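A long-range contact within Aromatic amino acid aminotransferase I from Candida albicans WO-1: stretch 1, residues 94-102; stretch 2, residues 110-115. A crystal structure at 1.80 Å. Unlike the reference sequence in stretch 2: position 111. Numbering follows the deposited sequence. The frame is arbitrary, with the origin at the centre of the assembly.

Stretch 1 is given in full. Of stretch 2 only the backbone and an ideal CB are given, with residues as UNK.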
# COMPACT_ATOMS: atom_id res chain seq x y z
N PRO B 94 15.34 -24.78 0.52
CA PRO B 94 15.64 -24.00 -0.68
C PRO B 94 14.53 -23.02 -1.05
O PRO B 94 13.34 -23.29 -0.77
CB PRO B 94 15.80 -25.07 -1.77
CG PRO B 94 16.19 -26.32 -0.99
CD PRO B 94 15.37 -26.24 0.27
N ASP B 95 14.93 -21.92 -1.68
CA ASP B 95 14.05 -21.00 -2.45
C ASP B 95 13.17 -20.16 -1.52
O ASP B 95 12.16 -19.59 -2.03
CB ASP B 95 13.22 -21.81 -3.46
CG ASP B 95 14.09 -22.68 -4.37
OD1 ASP B 95 14.96 -22.14 -5.00
OD2 ASP B 95 13.85 -23.90 -4.42
N GLN B 96 13.56 -20.00 -0.25
CA GLN B 96 12.81 -19.15 0.73
C GLN B 96 13.33 -17.71 0.69
O GLN B 96 14.47 -17.47 0.21
CB GLN B 96 12.93 -19.72 2.14
CG GLN B 96 12.37 -21.13 2.28
CD GLN B 96 11.00 -21.25 1.66
OE1 GLN B 96 10.04 -20.61 2.08
NE2 GLN B 96 10.89 -22.08 0.63
N ILE B 97 12.54 -16.76 1.16
CA ILE B 97 13.00 -15.35 1.26
C ILE B 97 13.23 -15.10 2.74
O ILE B 97 12.29 -14.73 3.48
CB ILE B 97 12.06 -14.34 0.57
CG1 ILE B 97 11.36 -14.95 -0.67
CG2 ILE B 97 12.86 -13.11 0.21
CD1 ILE B 97 10.11 -14.23 -1.13
N GLU B 98 14.46 -15.38 3.17
CA GLU B 98 14.85 -15.35 4.60
C GLU B 98 14.53 -13.95 5.14
O GLU B 98 14.64 -12.96 4.36
CB GLU B 98 16.32 -15.75 4.75
CG GLU B 98 17.31 -14.76 4.16
CD GLU B 98 17.61 -14.88 2.68
OE1 GLU B 98 17.02 -15.77 2.02
OE2 GLU B 98 18.40 -14.04 2.18
N LEU B 99 14.11 -13.86 6.41
CA LEU B 99 13.54 -12.60 6.95
C LEU B 99 14.59 -11.48 6.96
O LEU B 99 14.19 -10.32 6.93
CB LEU B 99 13.00 -12.81 8.36
CG LEU B 99 11.96 -13.92 8.53
CD1 LEU B 99 11.53 -13.98 9.98
CD2 LEU B 99 10.77 -13.68 7.60
N ALA B 100 15.90 -11.80 7.07
CA ALA B 100 16.96 -10.77 7.02
C ALA B 100 16.84 -9.99 5.69
O ALA B 100 17.21 -8.82 5.66
CB ALA B 100 18.32 -11.44 7.18
N ARG B 101 16.32 -10.62 4.64
CA ARG B 101 16.09 -10.05 3.28
C ARG B 101 14.59 -9.67 3.08
O ARG B 101 14.34 -8.50 2.66
CB ARG B 101 16.61 -11.02 2.23
CG ARG B 101 16.50 -10.56 0.79
CD ARG B 101 17.45 -11.30 -0.17
NE ARG B 101 17.19 -12.73 -0.06
CZ ARG B 101 16.40 -13.43 -0.88
NH1 ARG B 101 15.85 -12.85 -1.94
NH2 ARG B 101 16.17 -14.71 -0.63
N SER B 102 13.61 -10.53 3.40
CA SER B 102 12.18 -10.18 3.16
C SER B 102 11.71 -9.03 4.07
O SER B 102 10.77 -8.33 3.69
CB SER B 102 11.27 -11.42 3.26
OG SER B 102 11.59 -12.21 4.39
N UNK B 110 9.69 -6.48 -6.85
CA UNK B 110 9.27 -7.59 -5.97
C UNK B 110 10.44 -8.49 -5.62
O UNK B 110 11.53 -8.32 -6.21
CB UNK B 110 8.17 -8.42 -6.63
N UNK B 111 10.26 -9.40 -4.66
CA UNK B 111 11.35 -10.32 -4.27
C UNK B 111 11.50 -11.42 -5.32
O UNK B 111 10.50 -11.94 -5.78
CB UNK B 111 11.08 -10.93 -2.89
N UNK B 112 12.75 -11.84 -5.69
CA UNK B 112 12.97 -12.70 -6.86
C UNK B 112 12.27 -14.07 -6.83
O UNK B 112 11.73 -14.50 -7.87
CB UNK B 112 14.47 -12.93 -7.02
N UNK B 113 12.29 -14.74 -5.67
CA UNK B 113 11.70 -16.09 -5.49
C UNK B 113 10.18 -16.00 -5.74
O UNK B 113 9.60 -16.91 -6.39
CB UNK B 113 11.99 -16.64 -4.09
N UNK B 114 9.54 -14.95 -5.25
CA UNK B 114 8.07 -14.79 -5.41
C UNK B 114 7.75 -14.49 -6.87
O UNK B 114 6.87 -15.16 -7.46
CB UNK B 114 7.53 -13.67 -4.51
N UNK B 115 8.44 -13.49 -7.46
CA UNK B 115 8.25 -13.10 -8.89
C UNK B 115 8.45 -14.32 -9.78
O UNK B 115 7.62 -14.51 -10.70
CB UNK B 115 9.22 -11.99 -9.30

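Position 110 has a phi of 135° and a psi of 169°, and its ideal CB finds no atom of stretch 1 within 5.5 Å. With no contact to satisfy, the backbone is the only evidence, and a positive phi by itself favours glycine. The deposited residue is Gly110.

At position 111 the CA-to-CB bond points toward stretch 1. The ideal CB lies 3.9 Å from Ile97 CD1 and 5.2 Å from Arg101 NH1, so the nearer surface is a methyl group. Phi and psi of -77° and 139° are extended, and the position is the N-cap of the helix that begins at 112. Two kinds of side chain are therefore reasonable: a small polar one such as serine, threonine or aspartate, suited to a helix start, or an aliphatic one that covers Ile97. The deposited residue is Leu111, where the reference sequence has Ser. It takes the apolar option: its CB is 3.9 Å from Ile97 CD1, and with chi1 at m and chi2 at t its CD1 comes to 4.1 Å from CB of Ser102. Its backbone O accepts hydrogen bonds from the N atoms of 114 (weak) and 115.

Position 112 opens the helix with phi -60° and psi -42°. Its CB points sideways, 5.3 Å from Arg101 NH1, and stretch 1 offers no pocket there. Many residues would fit; proline is among them, since its ring suits this phi and a first helical turn does not need every backbone N-H. The deposited residue is Pro112, whose CD packs 3.9 Å from Arg101 NH1, near the plane of the guanidinium and at its edge.

Position 113 carries the strongest signal. Its CB points toward stretch 1, 3.6 Å from Asp95 O and 3.9 Å from Ile97 CG1. The Arg101 guanidinium lies beyond, with NH1 and NH2 both more than 4 Å from the CB, so an acceptor on a side chain of some length is called for. Glutamate fits best; glutamine could also accept, but without the charge. The deposited residue is Glu113, with chi1 at m and chi2 at p. Arg101 NH1 donates to Glu113 OE1 at 2.9 Å and 167°, while Arg101 NH2 donates to Glu113 OE2 at 3.0 Å and 141°, a two-pronged salt bridge. The same guanidinium also binds Glu98, with Arg101 NE 2.9 Å from Glu98 OE2, so two acidic residues share one arginine. A water donates to Gln96 O at 2.8 Å and to Glu113 OE2 at 3.2 Å, linking the carboxylate to the backbone of stretch 1.

At position 114 the CB points sideways and sits 4.3 Å from Ile97 CD1, which favours an apolar residue, aliphatic or aromatic. The deposited residue is Phe114. Its CB touches Ile97 CD1 at 4.2 Å, but with chi1 at t the end of the side chain leads away from stretch 1.

Position 115 is helical and out of reach, so stretch 1 imposes no preference. The deposited residue is Leu115.

Stretch 2 (110-115) GLPEFL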
# COMPACT_ATOMS: atom_id res chain seq x y z
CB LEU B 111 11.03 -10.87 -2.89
CG LEU B 111 11.09 -9.83 -1.76
CD1 LEU B 111 10.25 -10.28 -0.58
CD2 LEU B 111 12.53 -9.53 -1.37
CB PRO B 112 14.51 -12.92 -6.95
CG PRO B 112 15.13 -12.02 -5.89
CD PRO B 112 14.01 -11.41 -5.07
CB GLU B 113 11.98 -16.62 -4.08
CG GLU B 113 13.45 -16.92 -3.83
CD GLU B 113 14.37 -15.76 -3.45
OE1 GLU B 113 13.92 -14.57 -3.35
OE2 GLU B 113 15.54 -16.06 -3.24
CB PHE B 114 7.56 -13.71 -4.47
CG PHE B 114 6.09 -13.46 -4.66
CD1 PHE B 114 5.15 -14.41 -4.27
CD2 PHE B 114 5.66 -12.34 -5.33
CE1 PHE B 114 3.80 -14.20 -4.49
CE2 PHE B 114 4.31 -12.12 -5.55
CZ PHE B 114 3.39 -13.04 -5.11
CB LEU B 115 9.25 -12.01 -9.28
CG LEU B 115 8.98 -10.59 -8.75
CD1 LEU B 115 10.04 -9.60 -9.24
CD2 LEU B 115 7.59 -10.12 -9.18
O HOH W 1 16.38 -18.55 -1.47
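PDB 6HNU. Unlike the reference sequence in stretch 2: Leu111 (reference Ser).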